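Local coordinates for protein, related to general stress protein 26(GS26) of B.subtilis (Clostridium acetobutylicum, PDB 2HQ7), which is of unknown function but, as a member of the pyridoxamine 5'-phosphate oxidase family related to a general stress protein, probably binds a flavin cofactor, at residues B[11-23]-B[34-48]. Sequence-based numbering, arbitrary orientation.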
loop_
_atom_site.group_PDB
_atom_site.type_symbol
_atom_site.label_atom_id
_atom_site.label_comp_id
_atom_site.label_asym_id
_atom_site.label_seq_id
_atom_site.Cartn_x
_atom_site.Cartn_y
_atom_site.Cartn_z
ATOM N N SER B 11 7.328 9.023 13.318
ATOM C CA SER B 11 6.143 8.744 12.518
ATOM C C SER B 11 5.497 10.020 12.030
ATOM O O SER B 11 4.926 10.037 10.938
ATOM C CB SER B 11 5.096 7.985 13.327
ATOM O OG SER B 11 5.548 6.703 13.701
ATOM N N ASN B 12 5.533 11.085 12.830
ATOM C CA ASN B 12 4.916 12.332 12.363
ATOM C C ASN B 12 5.690 12.957 11.229
ATOM O O ASN B 12 5.084 13.410 10.255
ATOM C CB ASN B 12 4.686 13.352 13.477
ATOM C CG ASN B 12 3.238 13.380 13.940
ATOM O OD1 ASN B 12 2.464 14.254 13.527
ATOM N ND2 ASN B 12 2.851 12.394 14.763
ATOM N N GLU B 13 7.015 12.975 11.345
ATOM C CA GLU B 13 7.856 13.437 10.250
ATOM C C GLU B 13 7.522 12.621 9.018
ATOM O O GLU B 13 7.350 13.171 7.929
ATOM C CB GLU B 13 9.350 13.303 10.575
ATOM N N LEU B 14 7.418 11.310 9.195
ATOM C CA LEU B 14 7.085 10.413 8.088
ATOM C C LEU B 14 5.813 10.831 7.395
ATOM O O LEU B 14 5.773 10.944 6.172
ATOM C CB LEU B 14 6.924 8.978 8.575
ATOM C CG LEU B 14 6.902 7.909 7.488
ATOM C CD1 LEU B 14 7.809 8.261 6.284
ATOM C CD2 LEU B 14 7.310 6.573 8.126
ATOM N N VAL B 15 4.772 11.057 8.186
ATOM C CA VAL B 15 3.500 11.549 7.663
ATOM C C VAL B 15 3.657 12.897 6.940
ATOM O O VAL B 15 3.217 13.052 5.783
ATOM C CB VAL B 15 2.488 11.703 8.772
ATOM C CG1 VAL B 15 1.285 12.452 8.255
ATOM C CG2 VAL B 15 2.128 10.318 9.324
ATOM N N GLU B 16 4.338 13.842 7.587
ATOM C CA GLU B 16 4.484 15.185 7.033
ATOM C C GLU B 16 5.314 15.232 5.768
ATOM O O GLU B 16 5.177 16.154 4.973
ATOM C CB GLU B 16 5.075 16.126 8.069
ATOM C CG GLU B 16 4.086 16.603 9.127
ATOM C CD GLU B 16 2.994 17.530 8.567
ATOM O OE1 GLU B 16 3.039 17.864 7.358
ATOM O OE2 GLU B 16 2.087 17.922 9.339
ATOM N N SER B 17 6.158 14.235 5.559
ATOM C CA SER B 17 7.138 14.310 4.494
ATOM C C SER B 17 6.560 14.140 3.090
ATOM O O SER B 17 7.258 14.429 2.103
ATOM C CB SER B 17 8.273 13.299 4.720
ATOM O OG SER B 17 7.850 11.954 4.544
ATOM N N SER B 18 5.321 13.653 2.989
ATOM C CA SER B 18 4.629 13.561 1.688
ATOM C C SER B 18 3.129 13.849 1.824
ATOM O O SER B 18 2.507 13.591 2.858
ATOM C CB SER B 18 4.850 12.191 1.017
ATOM O OG SER B 18 4.279 12.152 -0.289
ATOM N N LYS B 19 2.569 14.404 0.758
ATOM C CA LYS B 19 1.148 14.689 0.710
ATOM C C LYS B 19 0.359 13.462 0.244
ATOM O O LYS B 19 -0.873 13.488 0.247
ATOM C CB LYS B 19 0.894 15.894 -0.209
ATOM C CG LYS B 19 1.649 17.170 0.216
ATOM C CD LYS B 19 0.976 17.890 1.398
ATOM C CE LYS B 19 1.891 18.968 2.037
ATOM N NZ LYS B 19 2.893 18.437 3.045
ATOM N N ILE B 20 1.075 12.403 -0.153
ATOM C CA ILE B 20 0.483 11.187 -0.737
ATOM C C ILE B 20 0.449 10.072 0.278
ATOM O O ILE B 20 1.429 9.818 0.949
ATOM C CB ILE B 20 1.291 10.671 -1.961
ATOM C CG1 ILE B 20 1.587 11.807 -2.942
ATOM C CG2 ILE B 20 0.525 9.576 -2.697
ATOM C CD1 ILE B 20 0.331 12.543 -3.406
ATOM N N VAL B 21 -0.683 9.405 0.397
ATOM C CA VAL B 21 -0.780 8.287 1.303
ATOM C C VAL B 21 -1.340 7.112 0.537
ATOM O O VAL B 21 -2.248 7.268 -0.292
ATOM C CB VAL B 21 -1.676 8.598 2.548
ATOM C CG1 VAL B 21 -3.044 8.822 2.160
ATOM C CG2 VAL B 21 -1.649 7.455 3.513
HETATM N N MSE B 22 -0.834 5.933 0.863
HETATM C CA MSE B 22 -1.281 4.695 0.237
HETATM C C MSE B 22 -2.436 4.181 1.060
HETATM O O MSE B 22 -2.304 4.034 2.287
HETATM C CB MSE B 22 -0.218 3.647 0.323
HETATM C CG MSE B 22 1.187 4.043 0.029
HETATM SE SE MSE B 22 1.405 3.535 -1.737
HETATM C CE MSE B 22 0.816 5.261 -2.438
ATOM N N VAL B 23 -3.548 3.867 0.431
ATOM C CA VAL B 23 -4.736 3.496 1.185
ATOM C C VAL B 23 -5.147 2.090 0.792
ATOM O O VAL B 23 -5.490 1.839 -0.378
ATOM C CB VAL B 23 -5.899 4.416 0.878
ATOM C CG1 VAL B 23 -7.130 3.943 1.621
ATOM C CG2 VAL B 23 -5.550 5.832 1.196
ATOM N N ILE B 34 -4.958 -1.428 -3.151
ATOM C CA ILE B 34 -4.236 -0.272 -2.678
ATOM C C ILE B 34 -4.363 0.816 -3.722
ATOM O O ILE B 34 -4.156 0.551 -4.917
ATOM C CB ILE B 34 -2.727 -0.569 -2.477
ATOM C CG1 ILE B 34 -2.524 -1.655 -1.421
ATOM C CG2 ILE B 34 -1.983 0.698 -2.077
ATOM C CD1 ILE B 34 -1.035 -2.172 -1.278
ATOM N N LYS B 35 -4.684 2.026 -3.257
ATOM C CA LYS B 35 -4.685 3.245 -4.066
ATOM C C LYS B 35 -3.956 4.376 -3.364
ATOM O O LYS B 35 -4.019 4.478 -2.140
ATOM C CB LYS B 35 -6.124 3.698 -4.296
ATOM C CG LYS B 35 -6.272 4.661 -5.422
ATOM C CD LYS B 35 -7.740 4.878 -5.709
ATOM C CE LYS B 35 -7.966 5.876 -6.823
ATOM N NZ LYS B 35 -9.416 5.883 -7.201
ATOM N N ALA B 36 -3.280 5.223 -4.145
ATOM C CA ALA B 36 -2.716 6.485 -3.648
ATOM C C ALA B 36 -3.822 7.544 -3.463
ATOM O O ALA B 36 -4.745 7.655 -4.270
ATOM C CB ALA B 36 -1.612 7.004 -4.576
HETATM N N MSE B 37 -3.782 8.237 -2.333
HETATM C CA MSE B 37 -4.713 9.325 -2.063
HETATM C C MSE B 37 -3.957 10.507 -1.542
HETATM O O MSE B 37 -2.786 10.398 -1.216
HETATM C CB MSE B 37 -5.769 8.891 -1.061
HETATM C CG MSE B 37 -6.780 7.972 -1.660
HETATM SE SE MSE B 37 -8.291 7.657 -0.483
HETATM C CE MSE B 37 -8.830 9.469 -0.023
HETATM N N MSE B 38 -4.610 11.656 -1.511
HETATM C CA MSE B 38 -3.945 12.879 -1.077
HETATM C C MSE B 38 -4.386 13.193 0.348
HETATM O O MSE B 38 -5.570 13.069 0.692
HETATM C CB MSE B 38 -4.237 14.033 -2.051
HETATM C CG MSE B 38 -4.245 15.430 -1.429
HETATM SE SE MSE B 38 -4.166 16.857 -2.793
HETATM C CE MSE B 38 -2.257 16.582 -3.248
ATOM N N ARG B 39 -3.408 13.519 1.174
ATOM C CA ARG B 39 -3.623 13.938 2.526
ATOM C C ARG B 39 -3.963 15.416 2.504
ATOM O O ARG B 39 -3.118 16.241 2.175
ATOM C CB ARG B 39 -2.371 13.743 3.379
ATOM C CG ARG B 39 -2.590 14.201 4.829
ATOM C CD ARG B 39 -1.369 14.054 5.694
ATOM N NE ARG B 39 -0.202 14.768 5.194
ATOM C CZ ARG B 39 -0.031 16.080 5.238
ATOM N NH1 ARG B 39 -0.965 16.892 5.711
ATOM N NH2 ARG B 39 1.078 16.585 4.758
ATOM N N LEU B 40 -5.207 15.733 2.854
ATOM C CA LEU B 40 -5.651 17.106 3.007
ATOM C C LEU B 40 -5.226 17.632 4.385
ATOM O O LEU B 40 -4.793 18.764 4.517
ATOM C CB LEU B 40 -7.174 17.186 2.875
ATOM C CG LEU B 40 -7.738 16.812 1.520
ATOM C CD1 LEU B 40 -9.293 16.815 1.565
ATOM C CD2 LEU B 40 -7.244 17.654 0.375
ATOM N N LYS B 41 -5.338 16.802 5.405
ATOM C CA LYS B 41 -5.075 17.253 6.767
ATOM C C LYS B 41 -4.847 16.056 7.652
ATOM O O LYS B 41 -5.373 14.969 7.385
ATOM C CB LYS B 41 -6.292 18.050 7.308
ATOM C CG LYS B 41 -6.145 18.518 8.767
ATOM C CD LYS B 41 -7.295 19.363 9.253
ATOM C CE LYS B 41 -6.942 20.033 10.599
ATOM N NZ LYS B 41 -6.062 21.198 10.385
ATOM N N HIS B 42 -4.073 16.238 8.710
ATOM C CA HIS B 42 -4.089 15.244 9.753
ATOM C C HIS B 42 -3.983 15.828 11.140
ATOM O O HIS B 42 -3.539 16.969 11.310
ATOM C CB HIS B 42 -2.988 14.217 9.529
ATOM C CG HIS B 42 -1.616 14.749 9.719
ATOM N ND1 HIS B 42 -0.832 14.408 10.797
ATOM C CD2 HIS B 42 -0.879 15.596 8.962
ATOM C CE1 HIS B 42 0.339 15.019 10.691
ATOM N NE2 HIS B 42 0.330 15.756 9.593
ATOM N N ASP B 43 -4.430 15.033 12.118
ATOM C CA ASP B 43 -4.249 15.331 13.516
ATOM C C ASP B 43 -3.357 14.268 14.150
ATOM O O ASP B 43 -3.827 13.215 14.582
ATOM C CB ASP B 43 -5.603 15.380 14.223
ATOM C CG ASP B 43 -5.480 15.753 15.705
ATOM O OD1 ASP B 43 -4.402 16.224 16.129
ATOM O OD2 ASP B 43 -6.470 15.580 16.442
ATOM N N GLY B 44 -2.064 14.558 14.250
ATOM C CA GLY B 44 -1.132 13.551 14.705
ATOM C C GLY B 44 -1.333 12.244 13.965
ATOM O O GLY B 44 -1.451 12.252 12.738
ATOM N N LEU B 45 -1.377 11.134 14.702
ATOM C CA LEU B 45 -1.666 9.811 14.105
ATOM C C LEU B 45 -3.096 9.366 14.339
ATOM O O LEU B 45 -3.477 8.239 14.007
ATOM C CB LEU B 45 -0.759 8.738 14.683
ATOM C CG LEU B 45 0.739 8.972 14.660
ATOM C CD1 LEU B 45 1.441 7.741 15.186
ATOM C CD2 LEU B 45 1.158 9.290 13.262
ATOM N N LYS B 46 -3.905 10.260 14.873
ATOM C CA LYS B 46 -5.282 9.925 15.242
ATOM C C LYS B 46 -6.260 10.008 14.093
ATOM O O LYS B 46 -7.232 9.244 14.029
ATOM C CB LYS B 46 -5.767 10.927 16.314
ATOM C CG LYS B 46 -4.877 11.028 17.537
ATOM C CD LYS B 46 -5.528 11.825 18.675
ATOM C CE LYS B 46 -5.009 13.263 18.775
ATOM N NZ LYS B 46 -5.884 14.133 19.673
ATOM N N LYS B 47 -6.076 11.001 13.233
ATOM C CA LYS B 47 -7.114 11.341 12.258
ATOM C C LYS B 47 -6.495 11.919 10.995
ATOM O O LYS B 47 -5.605 12.769 11.044
ATOM C CB LYS B 47 -8.164 12.323 12.849
ATOM C CG LYS B 47 -9.567 11.737 13.015
ATOM C CD LYS B 47 -10.626 12.786 13.410
ATOM C CE LYS B 47 -12.010 12.178 13.733
ATOM N NZ LYS B 47 -13.148 13.194 13.745
ATOM N N PHE B 48 -6.974 11.428 9.858
ATOM C CA PHE B 48 -6.516 11.890 8.553
ATOM C C PHE B 48 -7.711 12.267 7.699
ATOM O O PHE B 48 -8.699 11.545 7.633
ATOM C CB PHE B 48 -5.730 10.795 7.869
ATOM C CG PHE B 48 -4.410 10.558 8.491
ATOM C CD1 PHE B 48 -4.324 9.903 9.720
ATOM C CD2 PHE B 48 -3.268 11.042 7.911
ATOM C CE1 PHE B 48 -3.128 9.700 10.331
ATOM C CE2 PHE B 48 -2.046 10.824 8.522
ATOM C CZ PHE B 48 -1.987 10.167 9.737
HETATM O O HOH W 1 1.165 12.158 4.374
#
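His42 meets Val15 and Glu16 of helix 11-16 with a ring face and a ring nitrogen. Val15 CG1 sits over the imidazole, 3.6 Å from the centroid of the His42 ring and 9° off its normal, a CH-pi contact. At the ring edge His42 NE2 donates to Glu16 OE2 at 2.8 Å, reaching the oxygen from above the carboxylate plane. Together with the bond from His42 ND1 to a lone pair of Gly44 O (3.0 Å, N-H...O angle 166°), this probably fixes the ring's rotation. The bend at chi2 (-68°) helps bring the Glu16 carboxylate to both His42 NE2 and a face of the Arg39 guanidinium; at 3.5 Å, Glu16 OE1 and Arg39 NH2 form a salt bridge of charge alone. That carboxylate probably offsets the like charges of Lys19 NZ and Arg39 NH2, 3.1 Å apart. Water 1 accepts from Arg39 NE and lies close to Ser18 O. The same Val15 CG1 touches the edge of Phe48 at CE2 (3.7 Å), whose ring also meets Phe72.

Further along, Arg39 N donates almost straight to Lys19 O (2.7 Å), and Val21-Met37 and Val23-Lys35 are antiparallel hydrogen-bonded pairs, each with two N-H...O bonds. Val21, Val23 and Met37 point to one sheet face; Ile20, Met22 and Ala36 point to the opposite one, packing on Phe78 and Tyr71 of the second subunit. This is an antiparallel beta hairpin, its preceding helix nearly antiparallel to strand 34-43, within the curled sheet of the FMN-binding split-barrel fold.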